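Local coordinates for protein manganese-dependent ADP-ribose/CDP-alcohol diphosphatase (Danio rerio, PDB 2NXF) that probably hydrolyses ADP-ribose and CDP-alcohols such as CDP-choline, as a metallophosphoesterase with a two-metal centre that holds zinc in this crystal, at residues A[22-25]-A[26-30]; A[63-66]-A[67-70]; A[78-81]-A[82-86]; A[101-104]-A[105-108]. All coordinates share one frame; numbering follows the deposited sequence.

Interaction 1 of 4, residues A[22-25]-A[26-30]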
ATOM      1  N   GLY A  22       9.882   0.767 -19.753  1.00 27.45           N
ATOM      2  CA  GLY A  22      10.130  -0.666 -19.759  1.00 29.21           C
ATOM      3  C   GLY A  22       8.832  -1.449 -19.812  1.00 31.07           C
ATOM      4  O   GLY A  22       7.788  -0.936 -20.230  1.00 30.33           O
ATOM      5  N   GLU A  23       8.914  -2.709 -19.407  1.00 33.16           N
ATOM      6  CA  GLU A  23       7.748  -3.583 -19.368  1.00 35.00           C
ATOM      7  C   GLU A  23       7.781  -4.374 -18.076  1.00 36.10           C
ATOM      8  O   GLU A  23       8.788  -4.353 -17.350  1.00 37.02           O
ATOM      9  CB  GLU A  23       7.756  -4.532 -20.565  1.00 35.25           C
ATOM     10  CG  GLU A  23       7.454  -3.858 -21.894  1.00 36.85           C
ATOM     11  CD  GLU A  23       7.689  -4.769 -23.070  1.00 39.02           C
ATOM     12  OE1 GLU A  23       6.747  -4.953 -23.866  1.00 39.80           O
ATOM     13  OE2 GLU A  23       8.815  -5.306 -23.198  1.00 41.36           O
ATOM     14  N   ASN A  24       6.683  -5.061 -17.771  1.00 36.31           N
ATOM     15  CA  ASN A  24       6.713  -6.070 -16.725  1.00 36.27           C
ATOM     16  C   ASN A  24       7.354  -7.372 -17.248  1.00 36.25           C
ATOM     17  O   ASN A  24       7.581  -7.528 -18.465  1.00 36.16           O
ATOM     18  CB  ASN A  24       5.307  -6.307 -16.153  1.00 36.26           C
ATOM     19  CG  ASN A  24       4.332  -6.852 -17.180  1.00 35.35           C
ATOM     20  OD1 ASN A  24       4.672  -7.063 -18.353  1.00 32.19           O
ATOM     21  ND2 ASN A  24       3.103  -7.078 -16.742  1.00 33.42           N
ATOM     22  N   TYR A  25       7.647  -8.299 -16.332  1.00 36.26           N
ATOM     23  CA  TYR A  25       8.252  -9.596 -16.670  1.00 35.92           C
ATOM     24  C   TYR A  25       7.560 -10.325 -17.823  1.00 35.32           C
ATOM     25  O   TYR A  25       8.218 -10.766 -18.769  1.00 35.30           O
ATOM     26  CB  TYR A  25       8.318 -10.495 -15.423  1.00 36.47           C
ATOM     27  CG  TYR A  25       8.885 -11.879 -15.646  1.00 36.46           C
ATOM     28  CD1 TYR A  25      10.256 -12.075 -15.837  1.00 37.04           C
ATOM     29  CD2 TYR A  25       8.052 -13.004 -15.662  1.00 36.64           C
ATOM     30  CE1 TYR A  25      10.782 -13.345 -16.037  1.00 36.66           C
ATOM     31  CE2 TYR A  25       8.569 -14.282 -15.865  1.00 36.60           C
ATOM     32  CZ  TYR A  25       9.935 -14.446 -16.052  1.00 36.83           C
ATOM     33  OH  TYR A  25      10.461 -15.705 -16.249  1.00 36.66           O
ATOM     34  N   LEU A  26       6.237 -10.457 -17.739  1.00 34.43           N
ATOM     35  CA  LEU A  26       5.477 -11.186 -18.752  1.00 33.77           C
ATOM     36  C   LEU A  26       5.307 -10.394 -20.057  1.00 32.35           C
ATOM     37  O   LEU A  26       4.756 -10.916 -21.024  1.00 32.04           O
ATOM     38  CB  LEU A  26       4.108 -11.612 -18.195  1.00 34.71           C
ATOM     39  CG  LEU A  26       4.063 -12.664 -17.073  1.00 36.26           C
ATOM     40  CD1 LEU A  26       2.641 -12.815 -16.542  1.00 37.71           C
ATOM     41  CD2 LEU A  26       4.602 -14.021 -17.527  1.00 36.43           C
ATOM     42  N   ARG A  27       5.763  -9.135 -20.058  1.00 30.87           N
ATOM     43  CA  ARG A  27       5.708  -8.250 -21.239  1.00 29.60           C
ATOM     44  C   ARG A  27       4.273  -8.028 -21.729  1.00 28.84           C
ATOM     45  O   ARG A  27       3.982  -8.081 -22.929  1.00 28.45           O
ATOM     46  CB  ARG A  27       6.631  -8.772 -22.359  1.00 29.14           C
ATOM     47  CG  ARG A  27       8.088  -8.821 -21.918  1.00 29.36           C
ATOM     48  CD  ARG A  27       9.041  -9.148 -23.049  1.00 29.80           C
ATOM     49  NE  ARG A  27       9.047  -8.092 -24.056  1.00 31.45           N
ATOM     50  CZ  ARG A  27       9.421  -8.253 -25.322  1.00 33.54           C
ATOM     51  NH1 ARG A  27       9.824  -9.440 -25.773  1.00 32.68           N
ATOM     52  NH2 ARG A  27       9.380  -7.219 -26.149  1.00 35.55           N
ATOM     53  N   THR A  28       3.379  -7.802 -20.771  1.00 28.10           N
ATOM     54  CA  THR A  28       1.963  -7.579 -21.054  1.00 28.04           C
ATOM     55  C   THR A  28       1.546  -6.185 -20.601  1.00 27.23           C
ATOM     56  O   THR A  28       0.441  -5.738 -20.904  1.00 27.04           O
ATOM     57  CB  THR A  28       1.069  -8.589 -20.310  1.00 27.85           C
ATOM     58  OG1 THR A  28       1.375  -8.524 -18.908  1.00 28.31           O
ATOM     59  CG2 THR A  28       1.286 -10.005 -20.841  1.00 29.26           C
ATOM     60  N   ARG A  29       2.426  -5.512 -19.861  1.00 27.25           N
ATOM     61  CA  ARG A  29       2.170  -4.160 -19.385  1.00 27.47           C
ATOM     62  C   ARG A  29       3.423  -3.312 -19.551  1.00 27.80           C
ATOM     63  O   ARG A  29       4.525  -3.774 -19.258  1.00 29.43           O
ATOM     64  CB  ARG A  29       1.803  -4.166 -17.897  1.00 27.27           C
ATOM     65  CG  ARG A  29       0.629  -5.072 -17.507  1.00 27.17           C
ATOM     66  CD  ARG A  29      -0.719  -4.486 -17.877  1.00 26.88           C
ATOM     67  NE  ARG A  29      -1.803  -5.321 -17.356  1.00 27.51           N
ATOM     68  CZ  ARG A  29      -2.378  -6.337 -17.998  1.00 28.71           C
ATOM     69  NH1 ARG A  29      -2.006  -6.690 -19.235  1.00 27.11           N
ATOM     70  NH2 ARG A  29      -3.351  -7.014 -17.399  1.00 29.21           N
ATOM     71  N   ARG A  30       3.240  -2.069 -19.984  1.00 26.89           N
ATOM     72  CA  ARG A  30       4.343  -1.124 -20.140  1.00 26.56           C
ATOM     73  C   ARG A  30       4.517  -0.357 -18.840  1.00 26.15           C
ATOM     74  O   ARG A  30       3.529  -0.074 -18.150  1.00 26.27           O
ATOM     75  CB  ARG A  30       4.035  -0.161 -21.297  1.00 26.95           C
ATOM     76  CG  ARG A  30       5.129   0.856 -21.607  1.00 28.33           C
ATOM     77  CD  ARG A  30       5.049   1.300 -23.078  1.00 32.89           C
ATOM     78  NE  ARG A  30       5.913   2.453 -23.336  1.00 35.08           N
ATOM     79  CZ  ARG A  30       6.058   3.049 -24.516  1.00 36.50           C
ATOM     80  NH1 ARG A  30       5.396   2.608 -25.590  1.00 36.55           N
ATOM     81  NH2 ARG A  30       6.870   4.092 -24.621  1.00 36.26           N
TER

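Interaction 2 of 4, residues A[63-66]-A[67-70]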
ATOM      1  N   ASP A  63      11.070   3.294  -8.224  1.00 24.79           N
ATOM      2  CA  ASP A  63      11.310   1.916  -8.687  1.00 24.51           C
ATOM      3  C   ASP A  63      12.624   1.358  -8.153  1.00 24.79           C
ATOM      4  O   ASP A  63      13.587   2.103  -7.958  1.00 23.72           O
ATOM      5  CB  ASP A  63      11.329   1.867 -10.214  1.00 24.17           C
ATOM      6  CG  ASP A  63      11.128   0.466 -10.738  1.00 25.06           C
ATOM      7  OD1 ASP A  63       9.968   0.002 -10.771  1.00 26.53           O
ATOM      8  OD2 ASP A  63      12.126  -0.175 -11.078  1.00 26.77           O
ATOM      9  N   GLY A  64      12.674   0.042  -7.950  1.00 24.53           N
ATOM     10  CA  GLY A  64      13.918  -0.628  -7.591  1.00 23.81           C
ATOM     11  C   GLY A  64      15.021  -0.463  -8.635  1.00 24.13           C
ATOM     12  O   GLY A  64      16.206  -0.616  -8.321  1.00 24.82           O
ATOM     13  N   HIS A  65      14.655  -0.150  -9.881  1.00 23.53           N
ATOM     14  CA  HIS A  65      15.676   0.135 -10.906  1.00 24.44           C
ATOM     15  C   HIS A  65      16.592   1.287 -10.514  1.00 23.47           C
ATOM     16  O   HIS A  65      17.711   1.381 -10.995  1.00 22.94           O
ATOM     17  CB  HIS A  65      15.052   0.438 -12.271  1.00 25.05           C
ATOM     18  CG  HIS A  65      14.701  -0.786 -13.056  1.00 28.85           C
ATOM     19  ND1 HIS A  65      13.400  -1.177 -13.280  1.00 34.20           N
ATOM     20  CD2 HIS A  65      15.480  -1.720 -13.651  1.00 31.79           C
ATOM     21  CE1 HIS A  65      13.391  -2.285 -14.004  1.00 33.10           C
ATOM     22  NE2 HIS A  65      14.641  -2.638 -14.237  1.00 32.30           N
ATOM     23  N   ASN A  66      16.106   2.180  -9.658  1.00 23.21           N
ATOM     24  CA  ASN A  66      16.953   3.276  -9.192  1.00 22.69           C
ATOM     25  C   ASN A  66      18.211   2.770  -8.464  1.00 23.39           C
ATOM     26  O   ASN A  66      19.292   3.331  -8.632  1.00 22.78           O
ATOM     27  CB  ASN A  66      16.166   4.231  -8.321  1.00 22.78           C
ATOM     28  CG  ASN A  66      15.141   5.025  -9.122  1.00 22.91           C
ATOM     29  OD1 ASN A  66      15.503   5.776 -10.019  1.00 23.77           O
ATOM     30  ND2 ASN A  66      13.858   4.829  -8.823  1.00 24.47           N
ATOM     31  N   ARG A  67      18.051   1.717  -7.667  1.00 23.12           N
ATOM     32  CA  ARG A  67      19.186   1.085  -6.977  1.00 24.00           C
ATOM     33  C   ARG A  67      20.207   0.600  -8.003  1.00 23.56           C
ATOM     34  O   ARG A  67      21.408   0.815  -7.856  1.00 22.38           O
ATOM     35  CB  ARG A  67      18.696  -0.094  -6.114  1.00 24.72           C
ATOM     36  CG  ARG A  67      19.817  -0.939  -5.493  1.00 26.88           C
ATOM     37  CD  ARG A  67      20.035  -0.544  -4.077  1.00 27.56           C
ATOM     38  NE  ARG A  67      20.983  -1.418  -3.396  1.00 26.87           N
ATOM     39  CZ  ARG A  67      21.850  -0.989  -2.487  1.00 26.00           C
ATOM     40  NH1 ARG A  67      21.905   0.305  -2.189  1.00 25.15           N
ATOM     41  NH2 ARG A  67      22.699  -1.843  -1.915  1.00 26.43           N
ATOM     42  N   ARG A  68      19.716  -0.041  -9.058  1.00 23.84           N
ATOM     43  CA  ARG A  68      20.587  -0.594 -10.095  1.00 25.51           C
ATOM     44  C   ARG A  68      21.342   0.473 -10.892  1.00 23.63           C
ATOM     45  O   ARG A  68      22.358   0.172 -11.494  1.00 22.87           O
ATOM     46  CB  ARG A  68      19.789  -1.509 -11.034  1.00 25.98           C
ATOM     47  CG  ARG A  68      19.235  -2.767 -10.345  1.00 29.83           C
ATOM     48  CD  ARG A  68      18.229  -3.505 -11.240  1.00 30.62           C
ATOM     49  NE  ARG A  68      18.793  -3.828 -12.548  1.00 41.20           N
ATOM     50  CZ  ARG A  68      18.146  -4.466 -13.526  1.00 44.02           C
ATOM     51  NH1 ARG A  68      16.891  -4.870 -13.359  1.00 45.96           N
ATOM     52  NH2 ARG A  68      18.765  -4.697 -14.677  1.00 45.88           N
ATOM     53  N   ARG A  69      20.824   1.707 -10.910  1.00 22.73           N
ATOM     54  CA  ARG A  69      21.574   2.829 -11.503  1.00 24.61           C
ATOM     55  C   ARG A  69      22.192   3.767 -10.480  1.00 22.82           C
ATOM     56  O   ARG A  69      22.687   4.832 -10.854  1.00 22.97           O
ATOM     57  CB  ARG A  69      20.746   3.619 -12.544  1.00 23.65           C
ATOM     58  CG  ARG A  69      19.535   4.308 -11.981  1.00 25.20           C
ATOM     59  CD  ARG A  69      18.699   4.916 -13.103  1.00 28.77           C
ATOM     60  NE  ARG A  69      19.527   5.726 -13.995  1.00 29.98           N
ATOM     61  CZ  ARG A  69      19.661   7.051 -13.917  1.00 31.86           C
ATOM     62  NH1 ARG A  69      18.991   7.743 -13.003  1.00 30.08           N
ATOM     63  NH2 ARG A  69      20.463   7.685 -14.771  1.00 30.11           N
ATOM     64  N   ASP A  70      22.174   3.352  -9.213  1.00 22.24           N
ATOM     65  CA  ASP A  70      22.767   4.099  -8.112  1.00 22.64           C
ATOM     66  C   ASP A  70      22.190   5.512  -8.008  1.00 22.78           C
ATOM     67  O   ASP A  70      22.941   6.483  -7.802  1.00 23.32           O
ATOM     68  CB  ASP A  70      24.297   4.129  -8.229  1.00 22.25           C
ATOM     69  CG  ASP A  70      24.982   4.518  -6.918  1.00 22.19           C
ATOM     70  OD1 ASP A  70      24.434   4.215  -5.818  1.00 22.80           O
ATOM     71  OD2 ASP A  70      26.059   5.123  -7.004  1.00 22.73           O
TER
HETATM   72  O   HOH W   1      16.534   7.657 -11.576  1.00 18.75           O

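Interaction 3 of 4, residues A[78-81]-A[82-86]. With EOH (ethanol), chain G.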
ATOM      1  N   THR A  78      13.144  13.567  -6.103  1.00 26.22           N
ATOM      2  CA  THR A  78      12.276  14.005  -7.180  1.00 26.64           C
ATOM      3  C   THR A  78      10.801  13.882  -6.806  1.00 26.68           C
ATOM      4  O   THR A  78      10.037  14.844  -6.959  1.00 26.42           O
ATOM      5  CB  THR A  78      12.589  13.256  -8.495  1.00 27.11           C
ATOM      6  OG1 THR A  78      13.895  13.659  -8.938  1.00 27.13           O
ATOM      7  CG2 THR A  78      11.559  13.623  -9.584  1.00 27.56           C
ATOM      8  N   VAL A  79      10.410  12.713  -6.310  1.00 25.92           N
ATOM      9  CA  VAL A  79       9.014  12.491  -5.959  1.00 26.47           C
ATOM     10  C   VAL A  79       8.605  13.253  -4.706  1.00 26.76           C
ATOM     11  O   VAL A  79       7.456  13.704  -4.606  1.00 26.61           O
ATOM     12  CB  VAL A  79       8.639  10.977  -5.832  1.00 26.59           C
ATOM     13  CG1 VAL A  79       8.820  10.268  -7.183  1.00 28.59           C
ATOM     14  CG2 VAL A  79       9.427  10.281  -4.728  1.00 26.57           C
HETATM   15  N   MSE A  80       9.537  13.410  -3.760  1.00 26.64           N
HETATM   16  CA  MSE A  80       9.254  14.186  -2.542  1.00 27.03           C
HETATM   17  C   MSE A  80       9.009  15.652  -2.885  1.00 26.91           C
HETATM   18  O   MSE A  80       8.124  16.285  -2.301  1.00 26.79           O
HETATM   19  CB  MSE A  80      10.371  14.057  -1.485  1.00 27.52           C
HETATM   20  CG  MSE A  80      10.489  12.662  -0.843  1.00 28.22           C
HETATM   21 SE   MSE A  80       8.810  11.946  -0.044  1.00 32.31          SE
HETATM   22  CE  MSE A  80       8.205  13.448   0.820  1.00 32.49           C
ATOM     23  N   ALA A  81       9.776  16.189  -3.845  1.00 26.13           N
ATOM     24  CA  ALA A  81       9.583  17.566  -4.293  1.00 26.21           C
ATOM     25  C   ALA A  81       8.192  17.773  -4.893  1.00 26.35           C
ATOM     26  O   ALA A  81       7.579  18.827  -4.681  1.00 25.66           O
ATOM     27  CB  ALA A  81      10.661  17.968  -5.281  1.00 26.17           C
ATOM     28  N   GLU A  82       7.694  16.787  -5.643  1.00 25.80           N
ATOM     29  CA  GLU A  82       6.331  16.882  -6.195  1.00 26.61           C
ATOM     30  C   GLU A  82       5.286  16.841  -5.093  1.00 26.53           C
ATOM     31  O   GLU A  82       4.348  17.634  -5.105  1.00 26.66           O
ATOM     32  CB  GLU A  82       6.039  15.789  -7.232  1.00 27.18           C
ATOM     33  CG  GLU A  82       6.995  15.812  -8.445  1.00 28.29           C
ATOM     34  CD  GLU A  82       6.890  17.074  -9.278  1.00 32.06           C
ATOM     35  OE1 GLU A  82       5.845  17.764  -9.223  1.00 30.68           O
ATOM     36  OE2 GLU A  82       7.873  17.386  -9.994  1.00 33.82           O
ATOM     37  N   LEU A  83       5.463  15.936  -4.135  1.00 26.79           N
ATOM     38  CA  LEU A  83       4.506  15.810  -3.025  1.00 27.42           C
ATOM     39  C   LEU A  83       4.523  16.997  -2.071  1.00 28.60           C
ATOM     40  O   LEU A  83       3.474  17.403  -1.562  1.00 28.28           O
ATOM     41  CB  LEU A  83       4.710  14.499  -2.267  1.00 27.94           C
ATOM     42  CG  LEU A  83       4.120  13.280  -2.970  1.00 26.97           C
ATOM     43  CD1 LEU A  83       4.676  12.011  -2.329  1.00 30.21           C
ATOM     44  CD2 LEU A  83       2.584  13.248  -2.936  1.00 28.29           C
ATOM     45  N   ASP A  84       5.699  17.576  -1.838  1.00 28.58           N
ATOM     46  CA  ASP A  84       5.805  18.728  -0.926  1.00 28.99           C
ATOM     47  C   ASP A  84       4.997  19.936  -1.400  1.00 29.26           C
ATOM     48  O   ASP A  84       4.557  20.753  -0.584  1.00 29.58           O
ATOM     49  CB  ASP A  84       7.267  19.130  -0.734  1.00 29.49           C
ATOM     50  CG  ASP A  84       8.020  18.188   0.176  1.00 29.61           C
ATOM     51  OD1 ASP A  84       7.392  17.388   0.901  1.00 33.37           O
ATOM     52  OD2 ASP A  84       9.266  18.238   0.161  1.00 32.91           O
ATOM     53  N   ALA A  85       4.821  20.048  -2.716  1.00 29.01           N
ATOM     54  CA  ALA A  85       4.047  21.130  -3.326  1.00 29.92           C
ATOM     55  C   ALA A  85       2.577  21.119  -2.897  1.00 30.39           C
ATOM     56  O   ALA A  85       1.892  22.132  -3.040  1.00 30.41           O
ATOM     57  CB  ALA A  85       4.162  21.063  -4.848  1.00 29.75           C
ATOM     58  N   CYS A  86       2.095  19.983  -2.375  1.00 30.89           N
ATOM     59  CA  CYS A  86       0.698  19.867  -1.942  0.50 31.09           C
ATOM     60  C   CYS A  86       0.427  20.597  -0.625  1.00 31.34           C
ATOM     61  O   CYS A  86      -0.726  20.916  -0.313  1.00 31.48           O
ATOM     62  CB  CYS A  86       0.280  18.401  -1.821  0.50 31.14           C
ATOM     63  SG  CYS A  86      -1.488  18.117  -2.114  0.50 30.96           S
TER
HETATM   64  C1  EOH G 502      -3.978  21.087   0.086  1.00 38.55           C
HETATM   65  C2  EOH G 502      -4.916  21.635   1.163  1.00 37.15           C
HETATM   66  O   EOH G 502      -3.061  22.075  -0.359  1.00 39.11           O
HETATM   67  O   HOH W   2      10.333  16.858  -8.878  1.00 26.15           O

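Interaction 4 of 4, residues A[101-104]-A[105-108]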
ATOM      1  N   ASN A 101      15.252  -0.450  -2.694  1.00 24.53           N
ATOM      2  CA  ASN A 101      16.130   0.727  -2.664  1.00 24.35           C
ATOM      3  C   ASN A 101      16.832   0.981  -1.341  1.00 24.79           C
ATOM      4  O   ASN A 101      17.964   1.449  -1.339  1.00 24.51           O
ATOM      5  CB  ASN A 101      15.333   1.989  -3.022  1.00 24.43           C
ATOM      6  CG  ASN A 101      15.075   2.111  -4.513  1.00 23.90           C
ATOM      7  OD1 ASN A 101      15.974   2.481  -5.268  1.00 23.60           O
ATOM      8  ND2 ASN A 101      13.861   1.761  -4.947  1.00 23.89           N
ATOM      9  N   PHE A 102      16.134   0.738  -0.228  1.00 24.53           N
ATOM     10  CA  PHE A 102      16.594   1.181   1.097  1.00 24.90           C
ATOM     11  C   PHE A 102      16.424   0.107   2.154  1.00 24.70           C
ATOM     12  O   PHE A 102      15.465  -0.682   2.120  1.00 24.89           O
ATOM     13  CB  PHE A 102      15.796   2.419   1.559  1.00 24.84           C
ATOM     14  CG  PHE A 102      15.780   3.554   0.565  1.00 26.21           C
ATOM     15  CD1 PHE A 102      16.948   4.248   0.260  1.00 26.59           C
ATOM     16  CD2 PHE A 102      14.583   3.940  -0.039  1.00 27.78           C
ATOM     17  CE1 PHE A 102      16.935   5.314  -0.676  1.00 26.57           C
ATOM     18  CE2 PHE A 102      14.549   4.998  -0.973  1.00 28.57           C
ATOM     19  CZ  PHE A 102      15.723   5.690  -1.274  1.00 26.48           C
ATOM     20  N   SER A 103      17.330   0.118   3.129  1.00 24.31           N
ATOM     21  CA  SER A 103      17.185  -0.701   4.339  1.00 24.48           C
ATOM     22  C   SER A 103      16.123  -0.079   5.244  1.00 24.52           C
ATOM     23  O   SER A 103      15.729   1.077   5.033  1.00 24.13           O
ATOM     24  CB  SER A 103      18.519  -0.751   5.078  1.00 24.53           C
ATOM     25  OG  SER A 103      18.829   0.538   5.606  1.00 24.01           O
ATOM     26  N   ARG A 104      15.652  -0.819   6.253  1.00 24.91           N
ATOM     27  CA  ARG A 104      14.700  -0.238   7.225  1.00 25.09           C
ATOM     28  C   ARG A 104      15.273   0.952   7.995  1.00 25.15           C
ATOM     29  O   ARG A 104      14.585   1.962   8.135  1.00 25.36           O
ATOM     30  CB  ARG A 104      14.140  -1.279   8.208  1.00 25.62           C
ATOM     31  CG  ARG A 104      12.878  -1.917   7.742  1.00 25.87           C
ATOM     32  CD  ARG A 104      12.497  -3.117   8.584  1.00 23.91           C
ATOM     33  NE  ARG A 104      11.461  -3.865   7.878  1.00 24.01           N
ATOM     34  CZ  ARG A 104      10.158  -3.596   7.933  1.00 24.10           C
ATOM     35  NH1 ARG A 104       9.304  -4.353   7.257  1.00 22.52           N
ATOM     36  NH2 ARG A 104       9.695  -2.597   8.679  1.00 23.36           N
ATOM     37  N   PRO A 105      16.520   0.843   8.511  1.00 25.26           N
ATOM     38  CA  PRO A 105      17.079   2.025   9.179  1.00 25.49           C
ATOM     39  C   PRO A 105      17.135   3.252   8.262  1.00 25.69           C
ATOM     40  O   PRO A 105      16.844   4.369   8.719  1.00 26.11           O
ATOM     41  CB  PRO A 105      18.493   1.572   9.556  1.00 25.82           C
ATOM     42  CG  PRO A 105      18.378   0.105   9.715  1.00 25.44           C
ATOM     43  CD  PRO A 105      17.452  -0.301   8.595  1.00 25.29           C
ATOM     44  N   SER A 106      17.495   3.047   6.990  1.00 24.72           N
ATOM     45  CA  SER A 106      17.453   4.126   6.000  1.00 25.27           C
ATOM     46  C   SER A 106      16.053   4.685   5.813  1.00 25.28           C
ATOM     47  O   SER A 106      15.849   5.900   5.793  1.00 25.70           O
ATOM     48  CB  SER A 106      18.024   3.670   4.656  1.00 24.63           C
ATOM     49  OG  SER A 106      19.433   3.463   4.810  1.00 27.53           O
ATOM     50  N   LEU A 107      15.081   3.800   5.663  1.00 25.14           N
ATOM     51  CA  LEU A 107      13.705   4.240   5.509  1.00 24.84           C
ATOM     52  C   LEU A 107      13.227   5.000   6.756  1.00 25.25           C
ATOM     53  O   LEU A 107      12.576   6.044   6.638  1.00 25.46           O
ATOM     54  CB  LEU A 107      12.798   3.047   5.202  1.00 24.98           C
ATOM     55  CG  LEU A 107      12.944   2.533   3.769  1.00 25.19           C
ATOM     56  CD1 LEU A 107      12.406   1.116   3.686  1.00 25.21           C
ATOM     57  CD2 LEU A 107      12.208   3.474   2.803  1.00 27.20           C
ATOM     58  N   LEU A 108      13.580   4.506   7.939  1.00 26.02           N
ATOM     59  CA  LEU A 108      13.155   5.178   9.163  1.00 27.31           C
ATOM     60  C   LEU A 108      13.712   6.601   9.289  1.00 27.63           C
ATOM     61  O   LEU A 108      13.030   7.489   9.822  1.00 27.75           O
ATOM     62  CB  LEU A 108      13.477   4.333  10.388  1.00 27.58           C
ATOM     63  CG  LEU A 108      12.509   4.497  11.562  1.00 31.35           C
ATOM     64  CD1 LEU A 108      11.133   3.929  11.225  1.00 30.23           C
ATOM     65  CD2 LEU A 108      13.089   3.821  12.779  1.00 33.34           C
TER
HETATM   66  O   HOH W   3      19.873   1.740   2.549  1.00 24.90           O

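Interaction 1 of 4, residues A[22-25]-A[26-30]
Asn-24 reaches across its own turn to grip Thr-28 and Arg-29, and half of the hydrogen bonds across the turn pass through its amide. Its OD1 takes Thr-28 N at 2.8 Å, in the carbonyl plane on a lone pair, and a second bond from Arg-29 N at 3.1 Å, whose donor stands above that plane. On the other arm ND2 gives a nearly straight bond (164°) to Thr-28 OG1, lying close to the amide plane, so both ends of the amide are held and its flip is fixed. A chi1 of 63° tucks CG between the backbone N and carbonyl carbon, which turns the amide into the loop. Backbone bonds complete the link: Asn-24 N to Arg-29 O, and Arg-27 N to Asn-24 O, closing a type I turn. This is the tip of a small beta hairpin, strands 22-23 and 30-31, with Glu-23 and Arg-30 as its antiparallel non-hydrogen-bonded pair. Replacing Asn-24 by alanine is likely to leave Thr-28 N and Arg-29 N without their shared acceptor and Thr-28 OG1 without its donor. Among charged groups, Glu-23 OE2 meets Arg-27 NE at 2.9 Å in a salt bridge, and Arg-29 NH2 forms one with Asp-268.

Interaction 2 of 4, residues A[63-66]-A[67-70]
A short helix, 65-68, begins beside the metal site with an aspartate cap and ends in a Schellman motif, and His-65 and Arg-68 pair along one side of it. The two side chains run side by side in the same direction. His-65 CD2 lies over one face of the Arg-68 guanidinium, 3.8 Å from CZ, with the planes 39° apart; His-65 NE2 and Arg-68 NH1 are 3.3 Å apart but badly angled for a hydrogen bond, so the contact is one of packing. A bend at chi3 (55°) turns the guanidinium back so that one of its faces meets His-65 CD2. From its other nitrogen, ND1, the ring gives a weak bond to Asp-63 OD2, the same oxygen that caps His-65 N at 2.8 Å. With an alanine at His-65, the Arg-68 guanidinium would probably lose the ring packed against it and be freer to swing, and Asp-63 OD2 would lose its weak bond from ND1.

Further on, water 1 bridges Asn-66 OD1 (2.7 Å) and Arg-69 NH1 (2.8 Å), giving to the amide and accepting from the arginine. The amide's ND2 bonds to Asp-63 O and to Tyr-16 O. Asp-63 OD1 in turn holds Gln-15 NE2, making Asp-63 a second-shell partner of a zinc ligand. In the backbone, Arg-69 N bonds to His-65 O at 3.1 Å. Asp-70, with positive phi, is the C-prime residue: its N returns to Arg-67 O while Ala-71 N reaches Asn-66 O, the paired bonds of a Schellman ending.

Interaction 3 of 4, residues A[78-81]-A[82-86]
Backbone bonds of the i to i+4 kind carry the helix through this last stretch: Leu-83 N to Val-79 O at 3.0 Å, Asp-84 N to Met-80 O at 2.8 Å, and a weaker one from Glu-82 N to Thr-78 O. The Thr-78 carbonyl has a second donor in water 2, which also gives a hydrogen to Glu-82 OE2, 2.8 Å away, tying the carboxylate back to the turn before it. Glu-82 CG lies 3.5 Å from Thr-78 O, and the bend at chi2 (-64°) turns the carboxylate beyond it toward the water. Asp-84 likewise stays near the preceding turn: the methyl CE of Met-80, a selenomethionine, comes within 4.0 Å of its OD1, the two side chains crossing at a slant. That carboxylate is paired through OD1 with Arg-111 in a salt bridge. Leu-83 sets CB and CG against Val-79 O, CG at 3.7 Å. An ethanol, probably from the crystallisation liquor, donates to Cys-86 O. Helix 72-84 packs against helix 35-49 through Leu-83 on Leu-40, and Cys-86, a little further along the chain, touches Val-44 and Trp-47 of the same helix; Met-80 and Leu-83 both rest on His-92 of strand 89-92.

Interaction 4 of 4, residues A[101-104]-A[105-108]
Phe-102 and Leu-107 make the apolar half of this contact, their side chains crossing at about a right angle. Leu-107 CG sits 3.6 Å from Phe-102 CB, and its CD2 branch reaches the ring atom CD2 of Phe-102 at 3.7 Å. The other branch, CD1, lies alongside Ser-103 O. In the polar half, Ser-103 OG and Ser-106 OG share a hydrogen bond of 3.1 Å in which either may donate. The chi1 of Ser-103 (68°) swings OG forward over the first turn, where it also lies 3.4 Å from Pro-105 CD. Water 3 joins the same pair by a second route, accepting from Ser-103 N and standing 2.9 Å from Ser-106 OG.

Ser-103 is the N-cap of helix 104-108. Pro-105 lies in the first turn, where a backbone N-H is not needed for the helix's i to i+4 bonds, so its lack of one costs the helix nothing. The helix then begins with Leu-107 N to Ser-103 O (2.9 Å, 161°) and Leu-108 N to Arg-104 O.

Further out, one face of the Phe-102 ring carries Asn-101 CB, offset toward the rim, and the ring also packs on Ser-72, Asp-73 and Leu-76 of helix 72-84. Leu-107 meets Glu-98 and Phe-99 of helix 96-101 and the loop residue Trp-94. Arg-104 runs extended away from the helix start, bonding through NE to Gly-156 O and through NH2 to Asp-148 in a salt bridge.

Overall arrangement
Along the chain the four contacts come one after another, all within the calcineurin-like phosphoesterase region. Interactions 1 and 2 lie on the same side of the chain's centre, their own centres 17 Å apart and their nearest atoms about 6 Å; the hairpin loop and the short helix both stand near the zinc ligand Gln-15. Interactions 2 and 4, with centres 14 Å apart, touch: Asn-101 ND2 probably bonds to Asp-63 O, joining helix 96-101 to the start of helix 65-68. Interaction 3, on helix 72-84, is 19 Å from each of these two, centre to centre. Interactions 1 and 2 border the metal site, and 3 and 4 lie further back, about 13 Å from a zinc ion at the side chains of Val-79 and Leu-107; none supplies a ligand.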